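Local coordinates for YesW protein (PDB 2ZUX) that cleaves the rhamnogalacturonan backbone of plant cell-wall pectin by endo-type elimination, a calcium- or manganese-dependent reaction that releases oligosaccharides, at residues Asn9-Ile21 / Ala80-His92. Sequence-based numbering, arbitrary orientation.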
loop_
_atom_site.group_PDB
_atom_site.type_symbol
_atom_site.label_atom_id
_atom_site.label_comp_id
_atom_site.label_asym_id
_atom_site.label_seq_id
_atom_site.Cartn_x
_atom_site.Cartn_y
_atom_site.Cartn_z
ATOM N N ASN A 9 7.035 0.012 -18.151
ATOM C CA ASN A 9 8.266 -0.164 -18.910
ATOM C C ASN A 9 9.069 -1.326 -18.311
ATOM O O ASN A 9 8.572 -2.044 -17.442
ATOM C CB ASN A 9 9.046 1.161 -19.054
ATOM C CG ASN A 9 9.760 1.597 -17.775
ATOM O OD1 ASN A 9 9.812 0.869 -16.777
ATOM N ND2 ASN A 9 10.339 2.799 -17.816
ATOM N N ARG A 10 10.300 -1.527 -18.760
ATOM C CA ARG A 10 11.059 -2.696 -18.339
ATOM C C ARG A 10 11.460 -2.640 -16.861
ATOM O O ARG A 10 11.799 -3.667 -16.265
ATOM C CB ARG A 10 12.278 -2.868 -19.253
ATOM C CG ARG A 10 13.078 -4.155 -19.068
ATOM C CD ARG A 10 12.197 -5.398 -19.065
ATOM N NE ARG A 10 11.543 -5.624 -20.351
ATOM C CZ ARG A 10 10.623 -6.557 -20.583
ATOM N NH1 ARG A 10 10.221 -7.365 -19.607
ATOM N NH2 ARG A 10 10.107 -6.690 -21.798
ATOM N N GLY A 11 11.409 -1.449 -16.268
ATOM C CA GLY A 11 11.808 -1.267 -14.872
ATOM C C GLY A 11 13.271 -1.600 -14.644
ATOM O O GLY A 11 13.670 -1.977 -13.546
ATOM N N LEU A 12 14.082 -1.466 -15.692
ATOM C CA LEU A 12 15.492 -1.826 -15.624
ATOM C C LEU A 12 16.233 -0.971 -14.596
ATOM O O LEU A 12 16.081 0.251 -14.578
ATOM C CB LEU A 12 16.142 -1.710 -17.012
ATOM C CG LEU A 12 17.595 -2.161 -17.142
ATOM C CD1 LEU A 12 17.730 -3.644 -16.858
ATOM C CD2 LEU A 12 18.098 -1.843 -18.543
ATOM N N VAL A 13 17.011 -1.628 -13.742
ATOM C CA VAL A 13 17.827 -0.954 -12.734
ATOM C C VAL A 13 19.211 -1.607 -12.694
ATOM O O VAL A 13 19.338 -2.816 -12.907
ATOM C CB VAL A 13 17.129 -0.969 -11.331
ATOM C CG1 VAL A 13 17.155 -2.353 -10.697
ATOM C CG2 VAL A 13 17.754 0.052 -10.396
ATOM N N ALA A 14 20.241 -0.796 -12.460
ATOM C CA ALA A 14 21.616 -1.266 -12.374
ATOM C C ALA A 14 22.264 -0.620 -11.166
ATOM O O ALA A 14 22.183 0.600 -10.990
ATOM C CB ALA A 14 22.390 -0.924 -13.643
ATOM N N VAL A 15 22.874 -1.443 -10.324
ATOM C CA VAL A 15 23.382 -0.985 -9.039
ATOM C C VAL A 15 24.803 -1.487 -8.849
ATOM O O VAL A 15 25.078 -2.679 -9.009
ATOM C CB VAL A 15 22.496 -1.480 -7.861
ATOM C CG1 VAL A 15 22.997 -0.925 -6.526
ATOM C CG2 VAL A 15 21.025 -1.111 -8.069
ATOM N N LYS A 16 25.702 -0.569 -8.516
ATOM C CA LYS A 16 27.088 -0.912 -8.246
ATOM C C LYS A 16 27.203 -1.711 -6.949
ATOM O O LYS A 16 26.624 -1.339 -5.923
ATOM C CB LYS A 16 27.928 0.365 -8.169
ATOM C CG LYS A 16 29.433 0.160 -8.152
ATOM C CD LYS A 16 30.146 1.498 -7.936
ATOM C CE LYS A 16 30.123 1.920 -6.466
ATOM N NZ LYS A 16 30.137 3.400 -6.258
ATOM N N THR A 17 27.937 -2.820 -7.018
ATOM C CA THR A 17 28.281 -3.626 -5.847
ATOM C C THR A 17 29.762 -3.975 -5.941
ATOM O O THR A 17 30.378 -3.788 -6.992
ATOM C CB THR A 17 27.473 -4.948 -5.777
ATOM O OG1 THR A 17 27.962 -5.863 -6.768
ATOM C CG2 THR A 17 25.974 -4.707 -5.995
ATOM N N ASP A 18 30.321 -4.499 -4.854
ATOM C CA ASP A 18 31.714 -4.956 -4.833
ATOM C C ASP A 18 32.003 -6.063 -5.851
ATOM O O ASP A 18 33.134 -6.189 -6.331
ATOM C CB ASP A 18 32.097 -5.429 -3.429
ATOM C CG ASP A 18 32.221 -4.286 -2.439
ATOM O OD1 ASP A 18 32.434 -3.130 -2.867
ATOM O OD2 ASP A 18 32.117 -4.547 -1.223
ATOM N N GLY A 19 30.987 -6.860 -6.173
ATOM C CA GLY A 19 31.147 -7.993 -7.089
ATOM C C GLY A 19 30.783 -7.695 -8.532
ATOM O O GLY A 19 30.688 -8.608 -9.358
ATOM N N GLY A 20 30.590 -6.417 -8.840
ATOM C CA GLY A 20 30.188 -5.991 -10.174
ATOM C C GLY A 20 28.863 -5.252 -10.155
ATOM O O GLY A 20 28.373 -4.855 -9.094
ATOM N N ILE A 21 28.287 -5.055 -11.333
ATOM C CA ILE A 21 27.038 -4.317 -11.455
ATOM C C ILE A 21 25.855 -5.279 -11.394
ATOM O O ILE A 21 25.724 -6.167 -12.236
ATOM C CB ILE A 21 26.994 -3.483 -12.758
ATOM C CG1 ILE A 21 28.262 -2.621 -12.902
ATOM C CG2 ILE A 21 25.714 -2.646 -12.834
ATOM C CD1 ILE A 21 28.544 -1.673 -11.735
ATOM N N ALA A 80 15.102 -2.704 -27.753
ATOM C CA ALA A 80 15.730 -2.471 -26.458
ATOM C C ALA A 80 14.810 -1.735 -25.490
ATOM O O ALA A 80 13.992 -0.907 -25.890
ATOM C CB ALA A 80 17.035 -1.708 -26.629
ATOM N N SER A 81 14.954 -2.065 -24.212
ATOM C CA SER A 81 14.301 -1.343 -23.133
ATOM C C SER A 81 14.816 0.088 -23.073
ATOM O O SER A 81 15.744 0.459 -23.796
ATOM C CB SER A 81 14.633 -2.017 -21.809
ATOM O OG SER A 81 16.019 -1.896 -21.538
ATOM N N GLU A 82 14.214 0.881 -22.191
ATOM C CA GLU A 82 14.800 2.143 -21.778
ATOM C C GLU A 82 16.219 1.904 -21.246
ATOM O O GLU A 82 16.530 0.826 -20.731
ATOM C CB GLU A 82 13.912 2.821 -20.721
ATOM C CG GLU A 82 13.954 2.207 -19.307
ATOM C CD GLU A 82 13.136 0.922 -19.127
ATOM O OE1 GLU A 82 12.397 0.505 -20.058
ATOM O OE2 GLU A 82 13.243 0.334 -18.021
ATOM N N LYS A 83 17.081 2.904 -21.391
ATOM C CA LYS A 83 18.446 2.832 -20.879
ATOM C C LYS A 83 18.488 3.042 -19.369
ATOM O O LYS A 83 17.779 3.897 -18.840
ATOM C CB LYS A 83 19.329 3.882 -21.554
ATOM C CG LYS A 83 19.635 3.588 -23.004
ATOM C CD LYS A 83 20.592 4.619 -23.592
ATOM C CE LYS A 83 20.972 4.264 -25.024
ATOM N NZ LYS A 83 21.743 2.987 -25.105
ATOM N N ALA A 84 19.321 2.257 -18.691
ATOM C CA ALA A 84 19.537 2.416 -17.256
ATOM C C ALA A 84 20.985 2.761 -16.948
ATOM O O ALA A 84 21.905 2.090 -17.412
ATOM C CB ALA A 84 19.125 1.147 -16.502
ATOM N N SER A 85 21.187 3.812 -16.160
ATOM C CA SER A 85 22.520 4.128 -15.665
ATOM C C SER A 85 22.750 3.413 -14.333
ATOM O O SER A 85 21.811 2.865 -13.747
ATOM C CB SER A 85 22.705 5.642 -15.524
ATOM O OG SER A 85 21.721 6.198 -14.675
ATOM N N VAL A 86 23.994 3.406 -13.866
ATOM C CA VAL A 86 24.374 2.660 -12.666
ATOM C C VAL A 86 24.224 3.510 -11.409
ATOM O O VAL A 86 24.777 4.617 -11.325
ATOM C CB VAL A 86 25.835 2.138 -12.759
ATOM C CG1 VAL A 86 26.277 1.491 -11.456
ATOM C CG2 VAL A 86 25.988 1.153 -13.915
ATOM N N TRP A 87 23.486 2.991 -10.431
ATOM C CA TRP A 87 23.383 3.638 -9.128
ATOM C C TRP A 87 24.713 3.536 -8.405
ATOM O O TRP A 87 25.203 2.436 -8.138
ATOM C CB TRP A 87 22.343 2.942 -8.262
ATOM C CG TRP A 87 20.919 3.026 -8.696
ATOM C CD1 TRP A 87 20.425 3.420 -9.911
ATOM C CD2 TRP A 87 19.794 2.661 -7.900
ATOM N NE1 TRP A 87 19.047 3.325 -9.909
ATOM C CE2 TRP A 87 18.639 2.868 -8.681
ATOM C CE3 TRP A 87 19.653 2.184 -6.593
ATOM C CZ2 TRP A 87 17.352 2.606 -8.193
ATOM C CZ3 TRP A 87 18.379 1.927 -6.108
ATOM C CH2 TRP A 87 17.246 2.135 -6.909
ATOM N N ALA A 88 25.272 4.687 -8.056
ATOM C CA ALA A 88 26.555 4.728 -7.369
ATOM C C ALA A 88 26.441 4.431 -5.873
ATOM O O ALA A 88 27.454 4.219 -5.202
ATOM C CB ALA A 88 27.228 6.067 -7.599
ATOM N N GLN A 89 25.209 4.416 -5.364
ATOM C CA GLN A 89 24.917 4.038 -3.979
ATOM C C GLN A 89 23.883 2.901 -3.993
ATOM O O GLN A 89 23.218 2.695 -5.012
ATOM C CB GLN A 89 24.388 5.239 -3.198
ATOM C CG GLN A 89 25.398 6.388 -3.055
ATOM C CD GLN A 89 24.750 7.668 -2.590
ATOM O OE1 GLN A 89 23.741 8.108 -3.150
ATOM N NE2 GLN A 89 25.324 8.281 -1.566
ATOM N N PRO A 90 23.768 2.132 -2.886
ATOM C CA PRO A 90 22.778 1.030 -2.840
ATOM C C PRO A 90 21.311 1.491 -2.885
ATOM O O PRO A 90 20.396 0.668 -3.010
ATOM C CB PRO A 90 23.082 0.329 -1.511
ATOM C CG PRO A 90 24.451 0.808 -1.105
ATOM C CD PRO A 90 24.574 2.192 -1.653
ATOM N N TYR A 91 21.105 2.795 -2.777
ATOM C CA TYR A 91 19.791 3.406 -2.876
ATOM C C TYR A 91 19.836 4.547 -3.877
ATOM O O TYR A 91 20.906 5.109 -4.148
ATOM C CB TYR A 91 19.340 3.947 -1.515
ATOM C CG TYR A 91 20.334 4.888 -0.868
ATOM C CD1 TYR A 91 20.338 6.250 -1.169
ATOM C CD2 TYR A 91 21.265 4.415 0.048
ATOM C CE1 TYR A 91 21.259 7.115 -0.579
ATOM C CE2 TYR A 91 22.186 5.267 0.644
ATOM C CZ TYR A 91 22.168 6.613 0.326
ATOM O OH TYR A 91 23.079 7.462 0.919
ATOM N N HIS A 92 18.670 4.905 -4.396
ATOM C CA HIS A 92 18.524 6.059 -5.252
ATOM C C HIS A 92 17.832 7.163 -4.459
ATOM O O HIS A 92 16.777 6.934 -3.864
ATOM C CB HIS A 92 17.684 5.698 -6.470
ATOM C CG HIS A 92 17.444 6.849 -7.380
ATOM N ND1 HIS A 92 16.245 7.529 -7.441
ATOM C CD2 HIS A 92 18.277 7.476 -8.240
ATOM C CE1 HIS A 92 16.349 8.509 -8.320
ATOM N NE2 HIS A 92 17.572 8.501 -8.817
HETATM O O HOH W 1 14.455 1.832 -16.127
HETATM O O HOH W 2 19.547 2.029 -12.822
HETATM O O HOH W 3 25.960 1.165 -5.395
#
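The indole of W87 takes CG2 of V13 and CG2 of V15 on one face. V13 CG2 lies 3.4 Å from W87 CZ2. H92 CB lies over the opposite face, and P90 O is in plane at the edge. In V13, CG2 is anti to the backbone N (CG1 has chi1 73°), which turns this methyl to the ring. The carboxylate of E82 stacks on the amide of N9, their planes 9° apart. E82 also holds two backbone N-H groups. R10 N donates to the syn side of E82 OE1 (3.2 Å), and L12 N meets E82 OE2 (3.1 Å) nearly along its C-O axis. Water 1 joins E82 OE2 to L12 O.

Parallel strand pairing follows at V15 and W87. W87 N donates almost straight to A14 O (2.8 Å), and K16 N reaches W87 O (3.1 Å) in the carbonyl plane. Water 2 bridges A14 N and S85 O where the strands part. K16 bends at chi3, and its NZ bonds A88 O (3.0 Å).

This is the parallel step of the otherwise antiparallel N-terminal beta-sheet domain. Strand 13-17 lies between 76-87 and 20-24. Strand 66-73 flanks 76-87, and 91-95 pairs with 524-528 in a propeller sheet.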